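Side-chain contacts in PilM (PDB 3HG9), which is of unknown function but, as a plasmid-encoded member of a pilus protein family, probably takes part in forming or assembling pili: residues T14-L19 with A75-A80; L20-R25 with F51-R56. All coordinates share one frame; numbering follows the deposited sequence.

Contact 1: T14-L19 with A75-A80; sequences TLARSL and AGLAAA
The peptide carbonyl of A80 is the flat group here, and A16 lies over one of its faces: CB of A16 is 4.0 Å from C of A80. The same methyl meets CB of A80 at 4.1 Å, so one alanine touches both the backbone and the side chain of the other. With nothing larger between them, helix 12-31 and the short helix 77-83 come close, the CA atoms of A16 and A80 standing 6.2 Å apart. This is helix-to-helix packing through small residues.

Beside the alanine pair L77 supplies the larger side chain. Its CG is anti to the backbone N (chi1 168°), which carries CD1 across to helix 12-31; there CD1 of L77 reaches CA of A16 at 4.1 Å and also touches CD2 of L15, where the two leucine chains pass at a slant. L77 further packs on I70 of strand 65-70 and on V119 of the second subunit, so this small helix is held between its own chain and the partner.

No hydrogen bond links the two segments. The contact is carried by methyl groups, laid against each other and against backbone atoms, so cohesion probably comes from van der Waals contact and shielding from water.

Contact 2: L20-R25 with F51-R56; sequences LLYRSR and FRKPVR
The backbones come nearest at Y22 and K53, whose CA atoms are 8.3 Å apart, where the irregular segment 51-56 runs past one flank of helix 12-31. This is a helix-on-loop contact: the extended segment leads into the antiparallel hairpin of strands 57-62 and 65-70, and side chains fill the gap between it and the helix.

Y22 and K53 make the central pair. CG of K53 approaches the Y22 ring at a slant, 4.1 Å from CD1 of Y22 and equally near its CE1, so the aliphatic part of the lysine does the touching. Beyond CG the lysine bends at each remaining torsion, beginning with chi2 at -97°, and its NZ ends in a salt bridge with D42 of the loop that follows the helix. Y22 packs on D42 as well, and on A68 of strand 65-70, which leaves the ring enclosed by helix, loops and hairpin.

R23 of the same helical segment reaches the second subunit, its NH2 in a salt bridge with D88 of that subunit, while CD2 of L20 lies over one face of the R23 guanidinium. At the far end of 51-56 a cis peptide joins V55 to R56; the bond that NE of R56 appears to make to O of V55 rests on a strained side chain and is doubtful.

One residue before Y22 on the helix, a looser touch completes the contact: L21 sets CD2 over a face of the F51 ring, with CZ of F51 as its nearest atom at 4.4 Å.

Both contacts are built on helix 12-31, one turn set following the other, and each is only partly buried. Contact 1 is the more enclosed, with two buried residues among its four, and joins helix to helix through apolar side chains and one backbone carbonyl near the subunit interface. Contact 2 has one buried residue and joins helix to irregular chain; two aromatic rings, met by a leucine methyl and by the aliphatic part of a lysine, do its work, with the charge handed to an acid outside. The two meet directly: CB of S18 lies 3.7 Å from CE1 of F51, and L15 also packs on P54. One helix thus serves a helix and a loop with different chemistry.

Contact 1: T14-L19 with A75-A80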
ATOM      1  N   THR B  14     -13.028 -11.922  11.110  1.00 32.75           N
ATOM      2  CA  THR B  14     -13.360 -12.859  10.074  1.00 31.01           C
ATOM      3  C   THR B  14     -13.895 -12.042   8.888  1.00 30.89           C
ATOM      4  O   THR B  14     -13.504 -12.181   7.738  1.00 31.45           O
ATOM      5  CB  THR B  14     -14.494 -13.756  10.599  1.00 31.63           C
ATOM      6  OG1 THR B  14     -13.961 -14.841  11.359  1.00 28.14           O
ATOM      7  CG2 THR B  14     -15.378 -14.321   9.446  1.00 32.54           C
ATOM      8  N   LEU B  15     -14.802 -11.152   9.155  1.00 29.77           N
ATOM      9  CA  LEU B  15     -15.275 -10.331   8.095  1.00 29.23           C
ATOM     10  C   LEU B  15     -14.189  -9.480   7.365  1.00 28.46           C
ATOM     11  O   LEU B  15     -14.267  -9.270   6.134  1.00 28.59           O
ATOM     12  CB  LEU B  15     -16.354  -9.444   8.682  1.00 30.02           C
ATOM     13  CG  LEU B  15     -17.052  -8.641   7.606  1.00 32.86           C
ATOM     14  CD1 LEU B  15     -17.708  -9.592   6.629  1.00 35.22           C
ATOM     15  CD2 LEU B  15     -18.082  -7.627   8.216  1.00 33.79           C
ATOM     16  N   ALA B  16     -13.227  -8.942   8.122  1.00 27.16           N
ATOM     17  CA  ALA B  16     -12.157  -8.121   7.550  1.00 26.23           C
ATOM     18  C   ALA B  16     -11.264  -8.976   6.662  1.00 25.70           C
ATOM     19  O   ALA B  16     -10.959  -8.592   5.542  1.00 25.60           O
ATOM     20  CB  ALA B  16     -11.325  -7.477   8.683  1.00 26.66           C
ATOM     21  N   ARG B  17     -10.865 -10.132   7.183  1.00 25.92           N
ATOM     22  CA  ARG B  17     -10.257 -11.212   6.429  1.00 28.66           C
ATOM     23  C   ARG B  17     -10.998 -11.635   5.097  1.00 29.14           C
ATOM     24  O   ARG B  17     -10.347 -11.763   4.038  1.00 30.42           O
ATOM     25  CB  ARG B  17     -10.034 -12.415   7.382  1.00 29.99           C
ATOM     26  CG  ARG B  17      -8.654 -12.368   8.151  1.00 34.84           C
ATOM     27  CD  ARG B  17      -8.379 -13.675   8.949  1.00 45.66           C
ATOM     28  NE  ARG B  17      -6.997 -14.221   8.928  1.00 52.07           N
ATOM     29  CZ  ARG B  17      -6.001 -13.862   9.755  1.00 57.07           C
ATOM     30  NH1 ARG B  17      -6.194 -12.939  10.700  1.00 58.89           N
ATOM     31  NH2 ARG B  17      -4.782 -14.408   9.643  1.00 58.21           N
ATOM     32  N   SER B  18     -12.321 -11.798   5.127  1.00 27.35           N
ATOM     33  CA  SER B  18     -13.093 -12.066   3.892  1.00 28.17           C
ATOM     34  C   SER B  18     -12.988 -10.875   2.910  1.00 28.62           C
ATOM     35  O   SER B  18     -12.676 -11.039   1.719  1.00 28.20           O
ATOM     36  CB  SER B  18     -14.579 -12.315   4.247  1.00 28.78           C
ATOM     37  OG  SER B  18     -14.697 -13.312   5.281  1.00 25.17           O
ATOM     38  N   LEU B  19     -13.222  -9.669   3.414  1.00 27.20           N
ATOM     39  CA  LEU B  19     -12.931  -8.529   2.609  1.00 28.67           C
ATOM     40  C   LEU B  19     -11.531  -8.660   1.931  1.00 29.19           C
ATOM     41  O   LEU B  19     -11.409  -8.557   0.698  1.00 28.85           O
ATOM     42  CB  LEU B  19     -13.013  -7.274   3.475  1.00 29.35           C
ATOM     43  CG  LEU B  19     -12.922  -6.013   2.602  1.00 31.42           C
ATOM     44  CD1 LEU B  19     -13.856  -4.948   3.208  1.00 35.59           C
ATOM     45  CD2 LEU B  19     -11.504  -5.425   2.511  1.00 32.76           C
ATOM     46  N   ALA B  75     -18.990  -2.385  13.565  1.00 39.03           N
ATOM     47  CA  ALA B  75     -17.992  -1.640  14.335  1.00 38.38           C
ATOM     48  C   ALA B  75     -16.731  -2.422  14.647  1.00 38.03           C
ATOM     49  O   ALA B  75     -16.780  -3.608  14.932  1.00 37.82           O
ATOM     50  CB  ALA B  75     -18.611  -1.046  15.600  1.00 39.09           C
ATOM     51  N   GLY B  76     -15.592  -1.729  14.608  1.00 38.82           N
ATOM     52  CA  GLY B  76     -14.248  -2.337  14.760  1.00 37.57           C
ATOM     53  C   GLY B  76     -13.668  -2.877  13.460  1.00 37.51           C
ATOM     54  O   GLY B  76     -12.656  -3.579  13.493  1.00 38.53           O
ATOM     55  N   LEU B  77     -14.286  -2.528  12.330  1.00 36.87           N
ATOM     56  CA  LEU B  77     -14.082  -3.195  11.008  1.00 37.37           C
ATOM     57  C   LEU B  77     -13.001  -2.496  10.218  1.00 38.14           C
ATOM     58  O   LEU B  77     -12.248  -3.152   9.467  1.00 39.00           O
ATOM     59  CB  LEU B  77     -15.380  -3.194  10.126  1.00 35.18           C
ATOM     60  CG  LEU B  77     -15.142  -3.606   8.657  1.00 33.41           C
ATOM     61  CD1 LEU B  77     -14.860  -5.102   8.425  1.00 34.04           C
ATOM     62  CD2 LEU B  77     -16.220  -3.189   7.702  1.00 29.63           C
ATOM     63  N   ALA B  78     -12.964  -1.163  10.334  1.00 38.83           N
ATOM     64  CA  ALA B  78     -11.891  -0.347   9.715  1.00 38.34           C
ATOM     65  C   ALA B  78     -10.597  -0.790  10.347  1.00 38.48           C
ATOM     66  O   ALA B  78      -9.673  -1.342   9.690  1.00 38.59           O
ATOM     67  CB  ALA B  78     -12.134   1.124   9.986  1.00 38.57           C
ATOM     68  N   ALA B  79     -10.546  -0.604  11.654  1.00 38.15           N
ATOM     69  CA  ALA B  79      -9.375  -0.999  12.395  1.00 38.17           C
ATOM     70  C   ALA B  79      -8.968  -2.396  11.967  1.00 38.59           C
ATOM     71  O   ALA B  79      -7.943  -2.577  11.293  1.00 39.04           O
ATOM     72  CB  ALA B  79      -9.651  -0.933  13.868  1.00 37.60           C
ATOM     73  N   ALA B  80      -9.794  -3.384  12.310  1.00 39.13           N
ATOM     74  CA  ALA B  80      -9.480  -4.794  12.065  1.00 39.04           C
ATOM     75  C   ALA B  80      -8.929  -5.019  10.664  1.00 39.89           C
ATOM     76  O   ALA B  80      -8.087  -5.898  10.479  1.00 41.44           O
ATOM     77  CB  ALA B  80     -10.704  -5.647  12.279  1.00 38.59           C
TER

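Contact 2: L20-R25 with F51-R56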
ATOM      1  N   LEU B  20     -10.480  -8.890   2.721  1.00 28.55           N
ATOM      2  CA  LEU B  20      -9.104  -8.833   2.149  1.00 29.12           C
ATOM      3  C   LEU B  20      -8.989  -9.895   1.082  1.00 30.75           C
ATOM      4  O   LEU B  20      -8.408  -9.696  -0.033  1.00 32.77           O
ATOM      5  CB  LEU B  20      -8.047  -9.058   3.230  1.00 26.59           C
ATOM      6  CG  LEU B  20      -8.119  -7.790   3.998  1.00 25.01           C
ATOM      7  CD1 LEU B  20      -7.147  -7.742   5.144  1.00 31.55           C
ATOM      8  CD2 LEU B  20      -7.954  -6.590   3.000  1.00 23.13           C
ATOM      9  N   LEU B  21      -9.592 -11.018   1.405  1.00 30.67           N
ATOM     10  CA  LEU B  21      -9.543 -12.125   0.510  1.00 31.40           C
ATOM     11  C   LEU B  21     -10.284 -11.829  -0.803  1.00 30.66           C
ATOM     12  O   LEU B  21      -9.834 -12.241  -1.883  1.00 29.46           O
ATOM     13  CB  LEU B  21     -10.163 -13.287   1.227  1.00 32.15           C
ATOM     14  CG  LEU B  21     -10.210 -14.577   0.476  1.00 35.86           C
ATOM     15  CD1 LEU B  21     -10.430 -15.564   1.602  1.00 39.92           C
ATOM     16  CD2 LEU B  21     -11.353 -14.594  -0.568  1.00 35.18           C
ATOM     17  N   TYR B  22     -11.419 -11.135  -0.720  1.00 31.44           N
ATOM     18  CA  TYR B  22     -12.221 -10.795  -1.949  1.00 30.85           C
ATOM     19  C   TYR B  22     -11.448  -9.779  -2.750  1.00 31.26           C
ATOM     20  O   TYR B  22     -11.260  -9.907  -3.968  1.00 29.58           O
ATOM     21  CB  TYR B  22     -13.513 -10.162  -1.541  1.00 30.53           C
ATOM     22  CG  TYR B  22     -14.466  -9.805  -2.639  1.00 26.56           C
ATOM     23  CD1 TYR B  22     -15.351 -10.740  -3.146  1.00 25.20           C
ATOM     24  CD2 TYR B  22     -14.582  -8.476  -3.076  1.00 27.83           C
ATOM     25  CE1 TYR B  22     -16.294 -10.371  -4.189  1.00 27.18           C
ATOM     26  CE2 TYR B  22     -15.518  -8.090  -4.078  1.00 25.83           C
ATOM     27  CZ  TYR B  22     -16.346  -9.029  -4.631  1.00 23.23           C
ATOM     28  OH  TYR B  22     -17.255  -8.618  -5.580  1.00 28.04           O
ATOM     29  N   ARG B  23     -10.951  -8.784  -2.023  1.00 32.39           N
ATOM     30  CA  ARG B  23     -10.090  -7.782  -2.621  1.00 33.71           C
ATOM     31  C   ARG B  23      -9.013  -8.392  -3.540  1.00 35.17           C
ATOM     32  O   ARG B  23      -8.760  -7.918  -4.679  1.00 36.87           O
ATOM     33  CB  ARG B  23      -9.406  -6.891  -1.549  1.00 33.42           C
ATOM     34  CG  ARG B  23      -8.664  -5.707  -2.226  1.00 32.05           C
ATOM     35  CD  ARG B  23      -8.047  -4.755  -1.276  1.00 34.52           C
ATOM     36  NE  ARG B  23      -6.717  -5.195  -0.840  1.00 34.91           N
ATOM     37  CZ  ARG B  23      -5.874  -4.447  -0.128  1.00 37.76           C
ATOM     38  NH1 ARG B  23      -6.243  -3.218   0.202  1.00 35.54           N
ATOM     39  NH2 ARG B  23      -4.667  -4.929   0.272  1.00 37.56           N
ATOM     40  N   SER B  24      -8.354  -9.428  -3.062  1.00 34.82           N
ATOM     41  CA  SER B  24      -7.245  -9.930  -3.843  1.00 34.11           C
ATOM     42  C   SER B  24      -7.694 -10.609  -5.105  1.00 34.60           C
ATOM     43  O   SER B  24      -6.967 -10.590  -6.103  1.00 35.96           O
ATOM     44  CB  SER B  24      -6.412 -10.872  -2.995  1.00 33.55           C
ATOM     45  OG  SER B  24      -5.715 -10.129  -2.060  1.00 28.79           O
ATOM     46  N   ARG B  25      -8.867 -11.237  -5.064  1.00 35.39           N
ATOM     47  CA  ARG B  25      -9.510 -11.787  -6.293  1.00 35.14           C
ATOM     48  C   ARG B  25      -9.837 -10.752  -7.330  1.00 34.46           C
ATOM     49  O   ARG B  25      -9.740 -11.017  -8.500  1.00 35.06           O
ATOM     50  CB  ARG B  25     -10.788 -12.518  -5.950  1.00 35.26           C
ATOM     51  CG  ARG B  25     -10.519 -13.700  -5.090  1.00 38.39           C
ATOM     52  CD  ARG B  25      -9.511 -14.611  -5.756  1.00 42.41           C
ATOM     53  NE  ARG B  25      -9.401 -15.852  -5.004  1.00 45.23           N
ATOM     54  CZ  ARG B  25      -8.667 -16.891  -5.381  1.00 48.53           C
ATOM     55  NH1 ARG B  25      -7.976 -16.828  -6.522  1.00 49.57           N
ATOM     56  NH2 ARG B  25      -8.629 -17.983  -4.612  1.00 50.17           N
ATOM     57  N   PHE B  51     -16.402 -20.344   0.319  1.00 34.81           N
ATOM     58  CA  PHE B  51     -16.704 -18.932   0.512  1.00 33.27           C
ATOM     59  C   PHE B  51     -18.055 -18.603  -0.050  1.00 34.33           C
ATOM     60  O   PHE B  51     -18.271 -18.773  -1.269  1.00 34.53           O
ATOM     61  CB  PHE B  51     -15.675 -18.108  -0.236  1.00 32.73           C
ATOM     62  CG  PHE B  51     -15.599 -16.703   0.197  1.00 27.28           C
ATOM     63  CD1 PHE B  51     -15.088 -16.386   1.452  1.00 24.90           C
ATOM     64  CD2 PHE B  51     -15.986 -15.665  -0.661  1.00 29.34           C
ATOM     65  CE1 PHE B  51     -15.001 -15.091   1.857  1.00 23.27           C
ATOM     66  CE2 PHE B  51     -15.940 -14.308  -0.237  1.00 24.53           C
ATOM     67  CZ  PHE B  51     -15.419 -14.031   1.001  1.00 26.31           C
ATOM     68  N   ARG B  52     -18.927 -18.115   0.843  1.00 35.32           N
ATOM     69  CA  ARG B  52     -20.272 -17.587   0.568  1.00 36.04           C
ATOM     70  C   ARG B  52     -20.146 -16.076   0.815  1.00 37.64           C
ATOM     71  O   ARG B  52     -20.211 -15.614   1.963  1.00 40.20           O
ATOM     72  CB  ARG B  52     -21.287 -18.193   1.560  1.00 36.35           C
ATOM     73  CG  ARG B  52     -22.251 -19.385   1.033  1.00 37.22           C
ATOM     74  CD  ARG B  52     -23.646 -18.844   0.479  1.00 38.71           C
ATOM     75  NE  ARG B  52     -23.785 -18.722  -1.012  1.00 41.34           N
ATOM     76  CZ  ARG B  52     -23.368 -17.700  -1.796  1.00 40.44           C
ATOM     77  NH1 ARG B  52     -22.750 -16.631  -1.290  1.00 37.30           N
ATOM     78  NH2 ARG B  52     -23.585 -17.739  -3.109  1.00 39.59           N
ATOM     79  N   LYS B  53     -19.883 -15.286  -0.225  1.00 37.46           N
ATOM     80  CA  LYS B  53     -19.657 -13.869  -0.005  1.00 37.06           C
ATOM     81  C   LYS B  53     -20.903 -13.325   0.681  1.00 36.85           C
ATOM     82  O   LYS B  53     -22.000 -13.754   0.346  1.00 35.92           O
ATOM     83  CB  LYS B  53     -19.373 -13.135  -1.337  1.00 37.29           C
ATOM     84  CG  LYS B  53     -18.863 -11.649  -1.217  1.00 34.61           C
ATOM     85  CD  LYS B  53     -20.003 -10.623  -1.368  1.00 36.74           C
ATOM     86  CE  LYS B  53     -20.382 -10.352  -2.837  1.00 37.86           C
ATOM     87  NZ  LYS B  53     -21.031 -11.448  -3.606  1.00 33.70           N
ATOM     88  N   PRO B  54     -20.720 -12.420   1.663  1.00 36.31           N
ATOM     89  CA  PRO B  54     -21.840 -11.758   2.264  1.00 36.84           C
ATOM     90  C   PRO B  54     -22.009 -10.420   1.640  1.00 38.66           C
ATOM     91  O   PRO B  54     -21.259  -9.481   1.986  1.00 40.69           O
ATOM     92  CB  PRO B  54     -21.391 -11.512   3.688  1.00 35.78           C
ATOM     93  CG  PRO B  54     -19.923 -11.576   3.656  1.00 34.81           C
ATOM     94  CD  PRO B  54     -19.478 -12.188   2.406  1.00 35.36           C
ATOM     95  N   VAL B  55     -22.975 -10.246   0.750  1.00 38.70           N
ATOM     96  CA  VAL B  55     -23.203  -8.859   0.458  1.00 38.68           C
ATOM     97  C   VAL B  55     -23.557  -8.352   1.883  1.00 39.18           C
ATOM     98  O   VAL B  55     -24.378  -8.976   2.613  1.00 41.24           O
ATOM     99  CB  VAL B  55     -24.235  -8.661  -0.585  1.00 38.75           C
ATOM    100  CG1 VAL B  55     -23.698  -7.630  -1.575  1.00 35.91           C
ATOM    101  CG2 VAL B  55     -24.549  -9.998  -1.258  1.00 38.80           C
ATOM    102  N   ARG B  56     -22.988  -7.232   2.311  1.00 37.86           N
ATOM    103  CA  ARG B  56     -22.631  -6.082   1.499  1.00 35.62           C
ATOM    104  C   ARG B  56     -21.153  -5.985   1.020  1.00 35.54           C
ATOM    105  O   ARG B  56     -20.742  -4.907   0.590  1.00 36.45           O
ATOM    106  CB  ARG B  56     -23.031  -4.837   2.291  1.00 34.37           C
ATOM    107  CG  ARG B  56     -23.176  -4.995   3.881  1.00 32.22           C
ATOM    108  CD  ARG B  56     -22.461  -6.240   4.668  1.00 25.04           C
ATOM    109  NE  ARG B  56     -23.517  -7.185   4.933  1.00 24.88           N
ATOM    110  CZ  ARG B  56     -24.249  -7.199   6.035  1.00 28.76           C
ATOM    111  NH1 ARG B  56     -23.940  -6.339   7.012  1.00 24.59           N
ATOM    112  NH2 ARG B  56     -25.277  -8.099   6.165  1.00 26.16           N
TER